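Local structure of enoyl-CoA hydratase/isomerase family protein (Mycobacterium tuberculosis, 4FN7) at residues 119-124 with 180-184; 62-67 with 78-83. The protein probably hydrates the double bond of enoyl-CoA thioesters in lipid metabolism and belongs to the crotonase superfamily. All coordinates share one frame. Residue numbers count along the deposited sequence, not the author numbering.

Both contacts belong to one crotonase-type chain, and they lie on opposite sides of its centre. Their centres are 26 Å apart and their nearest atoms about 16 Å apart, so they do not touch. Contact 2 comes first in the sequence. It packs the start of helix 64-69 against helix 73-90. Contact 1 lies at one edge of the six-stranded sheet, where strand 117-120 runs out beside the loop after strand 177-178. Contact 1 is small apolar packing with one tyrosine and a water bridge; contact 2 is built round the Phe-62 ring. In crotonases the loop before helix 64-69 usually supplies part of the oxyanion hole, so contact 2 is probably nearer the active site. The structure is the apo form.

Contact 1: 119-124 with 180-184; sequences VAAHAY and LPEVV
Val-184 lays its side chain along the backbone of Val-119 to Ala-121, where strand 117-120 of the crotonase-fold sheet gives way to a loop. Strand 117-120 runs parallel to strand 177-178 at the sheet's edge; residues 180-184 then lead into helix 184-195. Val-183 is its N-cap. CA atoms lie 6.1 Å apart for Ala-120 and Val-184 and 5.2 Å for Ala-121 and Pro-181. Val-119 and Ala-120 are extended. Ala-121 to Tyr-124 form a type I turn, closed by Tyr-124 N to Ala-121 O at 3.2 Å. Val-184 (chi1 t) sets CG1 3.7 Å from Val-119 O and CG2 3.8 Å from Ala-121 N. Ala-121 CB meets Pro-181 CG at 3.8 Å. The m rotamer of Tyr-124 places Tyr-124 OH 3.5 Å from Pro-181 CB. Backbone hydrogen bonds of Ala-120 with Glu-177 and Ala-179 tie it to strand 177-178 and just beyond. One water bridges the segments, 2.7 Å from Tyr-124 OH and donating to Pro-181 O at 2.9 Å.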
# COMPACT_ATOMS: atom_id res chain seq x y z
N VAL A 119 -11.18 4.44 15.09
CA VAL A 119 -11.50 3.36 16.01
C VAL A 119 -12.88 2.82 15.69
O VAL A 119 -13.82 3.59 15.53
CB VAL A 119 -11.51 3.86 17.48
CG1 VAL A 119 -11.71 2.70 18.44
CG2 VAL A 119 -10.21 4.59 17.79
N ALA A 120 -13.02 1.49 15.62
CA ALA A 120 -14.32 0.88 15.38
C ALA A 120 -14.46 -0.40 16.19
O ALA A 120 -13.49 -0.89 16.74
CB ALA A 120 -14.51 0.57 13.90
N ALA A 121 -15.68 -0.92 16.27
CA ALA A 121 -15.91 -2.24 16.85
C ALA A 121 -15.81 -3.30 15.76
O ALA A 121 -15.93 -3.00 14.57
CB ALA A 121 -17.27 -2.30 17.53
N HIS A 122 -15.59 -4.54 16.18
CA HIS A 122 -15.36 -5.66 15.28
C HIS A 122 -16.43 -5.80 14.21
O HIS A 122 -16.12 -6.07 13.05
CB HIS A 122 -15.26 -6.97 16.06
CG HIS A 122 -15.31 -8.19 15.19
ND1 HIS A 122 -16.47 -8.91 14.99
CD2 HIS A 122 -14.35 -8.81 14.47
CE1 HIS A 122 -16.21 -9.92 14.18
NE2 HIS A 122 -14.94 -9.88 13.85
N ALA A 123 -17.69 -5.64 14.60
CA ALA A 123 -18.80 -5.96 13.71
C ALA A 123 -19.18 -4.84 12.73
O ALA A 123 -19.99 -5.06 11.83
CB ALA A 123 -20.02 -6.40 14.52
N TYR A 124 -18.61 -3.65 12.90
CA TYR A 124 -19.04 -2.51 12.09
C TYR A 124 -18.52 -2.58 10.66
O TYR A 124 -17.32 -2.65 10.41
CB TYR A 124 -18.65 -1.17 12.74
CG TYR A 124 -19.19 -0.95 14.14
CD1 TYR A 124 -20.21 -1.75 14.65
CD2 TYR A 124 -18.67 0.05 14.95
CE1 TYR A 124 -20.69 -1.56 15.93
CE2 TYR A 124 -19.15 0.25 16.24
CZ TYR A 124 -20.16 -0.55 16.72
OH TYR A 124 -20.64 -0.35 18.00
N LEU A 180 -14.08 -2.64 21.87
CA LEU A 180 -15.43 -3.11 22.15
C LEU A 180 -16.41 -1.97 21.91
O LEU A 180 -16.08 -0.81 22.12
CB LEU A 180 -15.53 -3.62 23.59
CG LEU A 180 -14.76 -4.90 23.90
CD1 LEU A 180 -14.80 -5.19 25.40
CD2 LEU A 180 -15.32 -6.07 23.10
N PRO A 181 -17.63 -2.29 21.47
CA PRO A 181 -18.60 -1.24 21.14
C PRO A 181 -18.76 -0.20 22.24
O PRO A 181 -18.82 0.99 21.94
CB PRO A 181 -19.90 -2.02 20.95
CG PRO A 181 -19.45 -3.36 20.46
CD PRO A 181 -18.16 -3.64 21.19
N GLU A 182 -18.79 -0.64 23.49
CA GLU A 182 -19.06 0.25 24.61
C GLU A 182 -17.88 1.16 24.96
O GLU A 182 -18.02 2.08 25.77
CB GLU A 182 -19.50 -0.54 25.85
CG GLU A 182 -18.43 -1.48 26.43
CD GLU A 182 -18.46 -2.89 25.85
OE1 GLU A 182 -18.96 -3.09 24.72
OE2 GLU A 182 -17.97 -3.81 26.54
N VAL A 183 -16.72 0.92 24.35
CA VAL A 183 -15.57 1.79 24.60
C VAL A 183 -15.00 2.45 23.34
O VAL A 183 -13.95 3.07 23.40
CB VAL A 183 -14.44 1.08 25.38
CG1 VAL A 183 -14.92 0.64 26.75
CG2 VAL A 183 -13.89 -0.09 24.59
N VAL A 184 -15.69 2.33 22.21
CA VAL A 184 -15.23 2.99 20.98
C VAL A 184 -15.03 4.49 21.22
O VAL A 184 -13.98 5.05 20.91
CB VAL A 184 -16.17 2.73 19.78
CG1 VAL A 184 -15.85 3.68 18.61
CG2 VAL A 184 -16.06 1.27 19.34
O HOH W 1 -19.69 1.81 19.35

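Contact 2: 62-67 with 78-83; sequences FDLKIL and MLRGGF
The ring of Phe-62 wedges against residues 78-83 of helix 73-90, just before helix 64-69 begins. In the crotonase fold this loop usually gives part of the oxyanion hole. Phe-62 CA is 7.7 Å from Met-78 CA. Phe-62 is m, with chi2 120°. Leu-79 has chi1 -95°, between wells, and chi2 p; its CD1 sits over one Phe-62 ring face, a CH-pi contact 3.8 Å from the centroid. The Phe-62 edge points at the face of Phe-83 (m), T-shaped, centroids 5.8 Å apart, planes at 88°. Gly-82 CA lies 4.1 Å from Phe-62 CE2; an ideal CB would clash. Met-78 is t, t, p. Met-78 SD lies obliquely, 5.0 Å from the Phe-62 centroid, a Met-aromatic contact. Met-78 CE reaches Ile-66 CG2 at 3.6 Å and Leu-67 CG at 3.7 Å; Ile-66 and Leu-67 are both m, t. Asp-63 (t) is the N-cap: Asp-63 OD1 accepts from Ile-66 N at 3.1 Å. Phe-62 and Phe-83 touch helix 107-112, Phe-83 packs on helix 139-148, and Phe-62 and Ile-66 meet helix 28-44.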
# COMPACT_ATOMS: atom_id res chain seq x y z
N PHE A 62 -24.08 9.82 1.70
CA PHE A 62 -24.82 11.00 1.27
C PHE A 62 -26.32 10.81 1.47
O PHE A 62 -26.79 9.70 1.70
CB PHE A 62 -24.56 11.31 -0.20
CG PHE A 62 -23.18 11.84 -0.49
CD1 PHE A 62 -22.32 11.16 -1.34
CD2 PHE A 62 -22.76 13.04 0.05
CE1 PHE A 62 -21.06 11.65 -1.63
CE2 PHE A 62 -21.50 13.55 -0.24
CZ PHE A 62 -20.65 12.85 -1.07
N ASP A 63 -27.07 11.90 1.35
CA ASP A 63 -28.52 11.84 1.32
C ASP A 63 -28.94 11.10 0.06
O ASP A 63 -28.85 11.65 -1.04
CB ASP A 63 -29.11 13.25 1.32
CG ASP A 63 -30.62 13.27 1.36
OD1 ASP A 63 -31.25 12.42 0.69
OD2 ASP A 63 -31.18 14.14 2.05
N LEU A 64 -29.38 9.85 0.21
CA LEU A 64 -29.72 9.02 -0.94
C LEU A 64 -30.89 9.58 -1.74
O LEU A 64 -30.94 9.44 -2.96
CB LEU A 64 -30.02 7.58 -0.49
CG LEU A 64 -30.19 6.55 -1.61
CD1 LEU A 64 -28.92 6.43 -2.44
CD2 LEU A 64 -30.60 5.20 -1.04
N LYS A 65 -31.82 10.23 -1.05
CA LYS A 65 -32.96 10.85 -1.72
C LYS A 65 -32.49 11.87 -2.75
O LYS A 65 -33.00 11.92 -3.87
CB LYS A 65 -33.89 11.51 -0.70
CG LYS A 65 -34.46 10.54 0.33
N ILE A 66 -31.52 12.69 -2.37
CA ILE A 66 -30.97 13.67 -3.30
C ILE A 66 -30.24 12.99 -4.46
O ILE A 66 -30.29 13.45 -5.59
CB ILE A 66 -30.02 14.66 -2.58
CG1 ILE A 66 -30.83 15.57 -1.64
CG2 ILE A 66 -29.25 15.50 -3.59
CD1 ILE A 66 -29.98 16.54 -0.83
N LEU A 67 -29.57 11.87 -4.17
CA LEU A 67 -28.85 11.14 -5.20
C LEU A 67 -29.77 10.40 -6.17
O LEU A 67 -29.65 10.55 -7.39
CB LEU A 67 -27.87 10.15 -4.57
CG LEU A 67 -26.57 10.74 -4.02
CD1 LEU A 67 -25.66 9.63 -3.51
CD2 LEU A 67 -25.88 11.57 -5.08
N MET A 78 -24.07 18.82 -3.09
CA MET A 78 -23.91 17.90 -1.96
C MET A 78 -22.58 17.16 -2.04
O MET A 78 -21.87 17.03 -1.04
CB MET A 78 -25.07 16.90 -1.88
CG MET A 78 -24.91 15.90 -0.75
SD MET A 78 -26.33 14.79 -0.61
CE MET A 78 -26.24 13.97 -2.21
N LEU A 79 -22.22 16.69 -3.23
CA LEU A 79 -20.95 15.99 -3.41
C LEU A 79 -19.78 16.93 -3.18
O LEU A 79 -18.84 16.59 -2.46
CB LEU A 79 -20.87 15.33 -4.78
CG LEU A 79 -21.28 13.86 -4.80
CD1 LEU A 79 -22.70 13.68 -4.26
CD2 LEU A 79 -21.15 13.28 -6.19
N ARG A 80 -19.82 18.12 -3.77
CA ARG A 80 -18.75 19.09 -3.54
C ARG A 80 -18.58 19.39 -2.05
O ARG A 80 -17.47 19.43 -1.54
CB ARG A 80 -18.98 20.38 -4.32
CG ARG A 80 -18.66 20.28 -5.80
CD ARG A 80 -19.11 21.53 -6.55
NE ARG A 80 -18.50 22.74 -6.02
CZ ARG A 80 -17.34 23.25 -6.45
NH1 ARG A 80 -16.67 22.64 -7.42
NH2 ARG A 80 -16.86 24.36 -5.91
N GLY A 81 -19.70 19.60 -1.35
CA GLY A 81 -19.63 19.91 0.07
C GLY A 81 -19.04 18.78 0.88
O GLY A 81 -18.28 19.01 1.83
N GLY A 82 -19.37 17.55 0.51
CA GLY A 82 -18.88 16.38 1.23
C GLY A 82 -17.38 16.24 1.05
O GLY A 82 -16.63 15.99 1.99
N PHE A 83 -16.93 16.40 -0.19
CA PHE A 83 -15.51 16.26 -0.46
C PHE A 83 -14.69 17.44 0.05
O PHE A 83 -13.54 17.28 0.43
CB PHE A 83 -15.27 15.96 -1.94
CG PHE A 83 -15.91 14.67 -2.37
CD1 PHE A 83 -15.73 13.52 -1.62
CD2 PHE A 83 -16.72 14.62 -3.49
CE1 PHE A 83 -16.32 12.33 -2.00
CE2 PHE A 83 -17.32 13.43 -3.87
CZ PHE A 83 -17.12 12.28 -3.12